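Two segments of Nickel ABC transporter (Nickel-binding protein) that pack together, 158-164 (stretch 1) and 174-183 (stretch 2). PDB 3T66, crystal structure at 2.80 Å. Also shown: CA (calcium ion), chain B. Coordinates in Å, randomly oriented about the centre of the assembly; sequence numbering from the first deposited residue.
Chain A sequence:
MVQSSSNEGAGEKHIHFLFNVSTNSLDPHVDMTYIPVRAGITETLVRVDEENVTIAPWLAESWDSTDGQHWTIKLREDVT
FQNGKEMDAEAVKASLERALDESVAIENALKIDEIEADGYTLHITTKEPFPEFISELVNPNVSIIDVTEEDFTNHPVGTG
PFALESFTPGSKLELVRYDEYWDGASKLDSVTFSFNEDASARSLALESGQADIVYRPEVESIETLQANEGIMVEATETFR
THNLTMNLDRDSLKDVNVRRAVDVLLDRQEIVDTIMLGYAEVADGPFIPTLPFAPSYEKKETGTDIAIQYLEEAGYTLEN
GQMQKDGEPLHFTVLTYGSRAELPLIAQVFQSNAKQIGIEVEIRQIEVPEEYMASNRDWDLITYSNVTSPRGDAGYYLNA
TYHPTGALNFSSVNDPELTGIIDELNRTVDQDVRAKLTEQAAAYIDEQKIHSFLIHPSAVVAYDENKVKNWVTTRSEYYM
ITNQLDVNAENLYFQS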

# COMPACT_ATOMS: atom_id res chain seq x y z
N GLY A 158 21.71 12.13 -3.90
CA GLY A 158 20.36 12.59 -4.19
C GLY A 158 20.08 13.92 -3.55
O GLY A 158 20.99 14.63 -3.14
N THR A 159 18.80 14.23 -3.43
CA THR A 159 18.40 15.52 -2.94
C THR A 159 17.88 15.48 -1.50
O THR A 159 17.43 16.49 -0.97
CB THR A 159 17.38 16.15 -3.86
OG1 THR A 159 16.18 15.40 -3.76
CG2 THR A 159 17.86 16.09 -5.29
N GLY A 160 17.97 14.33 -0.86
CA GLY A 160 17.49 14.23 0.52
C GLY A 160 18.20 15.14 1.52
O GLY A 160 19.34 15.59 1.31
N PRO A 161 17.54 15.40 2.63
CA PRO A 161 18.10 16.00 3.81
C PRO A 161 19.25 15.18 4.45
O PRO A 161 19.87 15.66 5.41
CB PRO A 161 16.91 15.95 4.77
CG PRO A 161 16.25 14.67 4.42
CD PRO A 161 16.22 14.82 2.91
N PHE A 162 19.52 13.96 4.01
CA PHE A 162 20.70 13.28 4.61
C PHE A 162 21.60 12.75 3.57
O PHE A 162 21.18 12.03 2.68
CB PHE A 162 20.33 12.18 5.65
CG PHE A 162 19.71 12.74 6.83
CD1 PHE A 162 20.47 13.38 7.77
CD2 PHE A 162 18.36 12.78 6.95
CE1 PHE A 162 19.89 14.01 8.84
CE2 PHE A 162 17.74 13.40 8.02
CZ PHE A 162 18.50 14.02 8.97
N ALA A 163 22.84 13.14 3.64
CA ALA A 163 23.76 12.55 2.71
C ALA A 163 24.40 11.31 3.34
O ALA A 163 24.48 11.15 4.56
CB ALA A 163 24.79 13.55 2.25
N LEU A 164 24.87 10.43 2.46
CA LEU A 164 25.42 9.16 2.85
C LEU A 164 26.86 9.35 3.31
O LEU A 164 27.64 9.94 2.61
CB LEU A 164 25.33 8.23 1.66
CG LEU A 164 25.86 6.82 1.86
CD1 LEU A 164 25.20 6.13 3.03
CD2 LEU A 164 25.52 6.14 0.57
N GLU A 174 25.25 5.15 7.23
CA GLU A 174 25.50 6.30 8.09
C GLU A 174 25.21 7.59 7.32
O GLU A 174 25.54 7.74 6.12
CB GLU A 174 26.95 6.30 8.61
CG GLU A 174 27.35 5.09 9.45
CD GLU A 174 26.65 5.05 10.80
OE1 GLU A 174 25.91 6.04 11.10
OE2 GLU A 174 26.87 4.05 11.56
N LEU A 175 24.58 8.53 8.02
CA LEU A 175 24.10 9.70 7.33
C LEU A 175 24.38 10.92 8.14
O LEU A 175 24.26 10.90 9.38
CB LEU A 175 22.61 9.59 7.08
CG LEU A 175 22.13 8.32 6.43
CD1 LEU A 175 20.84 7.98 7.07
CD2 LEU A 175 21.98 8.61 4.95
N VAL A 176 24.72 11.98 7.42
CA VAL A 176 25.18 13.22 7.99
C VAL A 176 24.20 14.25 7.42
O VAL A 176 23.79 14.11 6.27
CB VAL A 176 26.68 13.53 7.57
N ARG A 177 23.80 15.23 8.24
CA ARG A 177 22.87 16.28 7.81
C ARG A 177 23.45 16.96 6.61
O ARG A 177 24.65 17.21 6.56
CB ARG A 177 22.68 17.34 8.88
CG ARG A 177 22.27 18.67 8.30
CD ARG A 177 22.06 19.73 9.34
NE ARG A 177 23.34 20.16 9.90
CZ ARG A 177 23.80 19.87 11.13
NH1 ARG A 177 23.09 19.15 11.98
NH2 ARG A 177 24.97 20.33 11.50
N TYR A 178 22.59 17.22 5.61
CA TYR A 178 23.00 17.97 4.43
C TYR A 178 22.57 19.42 4.61
O TYR A 178 21.38 19.71 4.78
CB TYR A 178 22.46 17.37 3.16
CG TYR A 178 22.65 18.27 1.95
CD1 TYR A 178 23.92 18.77 1.60
CD2 TYR A 178 21.55 18.62 1.15
CE1 TYR A 178 24.07 19.59 0.48
CE2 TYR A 178 21.69 19.43 0.05
CZ TYR A 178 22.94 19.91 -0.29
OH TYR A 178 23.02 20.72 -1.41
N ASP A 179 23.54 20.33 4.58
CA ASP A 179 23.32 21.66 5.14
C ASP A 179 22.43 22.55 4.28
O ASP A 179 21.72 23.39 4.83
CB ASP A 179 24.64 22.37 5.52
CG ASP A 179 25.30 21.80 6.81
OD1 ASP A 179 24.62 21.05 7.55
OD2 ASP A 179 26.49 22.09 7.09
N GLU A 180 22.43 22.32 2.96
CA GLU A 180 21.65 23.15 2.00
C GLU A 180 20.44 22.46 1.39
O GLU A 180 20.05 22.75 0.27
CB GLU A 180 22.54 23.59 0.86
CG GLU A 180 23.98 23.94 1.27
CD GLU A 180 24.09 25.30 1.97
OE1 GLU A 180 23.15 26.14 1.80
OE2 GLU A 180 25.11 25.52 2.68
N TYR A 181 19.87 21.52 2.14
CA TYR A 181 18.71 20.76 1.69
C TYR A 181 17.64 21.75 1.28
O TYR A 181 17.40 22.69 2.01
CB TYR A 181 18.20 19.91 2.84
CG TYR A 181 16.92 19.22 2.51
CD1 TYR A 181 16.81 18.47 1.35
CD2 TYR A 181 15.82 19.35 3.33
CE1 TYR A 181 15.62 17.85 1.02
CE2 TYR A 181 14.64 18.74 3.02
CZ TYR A 181 14.54 17.98 1.87
OH TYR A 181 13.35 17.37 1.56
N TRP A 182 17.00 21.54 0.14
CA TRP A 182 16.10 22.53 -0.45
C TRP A 182 14.86 22.86 0.36
O TRP A 182 14.24 23.89 0.16
CB TRP A 182 15.68 22.08 -1.82
CG TRP A 182 14.79 20.86 -1.78
CD1 TRP A 182 15.19 19.56 -1.74
CD2 TRP A 182 13.34 20.83 -1.80
NE1 TRP A 182 14.09 18.73 -1.72
CE2 TRP A 182 12.95 19.49 -1.76
CE3 TRP A 182 12.35 21.83 -1.83
CZ2 TRP A 182 11.60 19.10 -1.75
CZ3 TRP A 182 10.99 21.44 -1.83
CH2 TRP A 182 10.64 20.08 -1.80
N ASP A 183 14.46 21.97 1.26
CA ASP A 183 13.24 22.22 2.02
C ASP A 183 13.52 22.46 3.50
O ASP A 183 12.60 22.43 4.33
CB ASP A 183 12.25 21.07 1.84
CG ASP A 183 10.82 21.54 1.91
OD1 ASP A 183 10.61 22.75 1.79
OD2 ASP A 183 9.90 20.72 2.06
CA CA B . 28.46 21.21 8.17

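Strands 162-164 and 174-177 run antiparallel, with an angle of 136° between their directions and a closest approach of 4.6 Å. A163 and V176 form the hydrogen-bonded pair of the ladder: A163 N donates to V176 O (3.0 Å), and V176 N returns the bond to A163 O (3.0 Å). F162 with R177 and L164 with L175 are the non-hydrogen-bonded pairs to either side. At the L164-L175 pair the CA atoms also approach backbone oxygens, L175 CA lying 3.1 Å from A163 O and L164 CA 3.6 Å from E174 O in CA-H...O contacts. The pairing outlasts the strands, for Y178 N donates to P161 O (3.1 Å, nearly straight at 161°). Beyond it, a type I turn spans Y178 to Y181; D179 and E180 make no contact with stretch 1, and Y181 meets it again.

The turn residue Y181 points toward stretch 1 and offers a flat aromatic surface to P161. P161 CD sits 3.9 Å from the centroid of the Y181 ring, over its face, a CH-pi contact well suited to the polarized C-H bonds of a proline ring. The edge of the same ring meets T159 O, which lies 3.0 Å from Y181 CE1. The backbone of G160 also lies close to this ring, with G160 C 3.6 Å from Y181 CD1; a CB here would point away from stretch 2 and be crowded by P161 CD of its own stretch, at 3.1 Å.

Along the ladder, F162 CB packs against L175 CB at 3.7 Å, a buried apolar contact, and the buried L164 shares one sheet face with L175. A163 and V176 occupy the other, partly exposed face; V176 is modelled only to CB. R177 points away from stretch 1, and its NE forms a salt bridge with D179 OD1 (2.8 Å), while D179 OD2 binds the calcium ion CA at 2.4 Å. Together the stretches bury 569 Å².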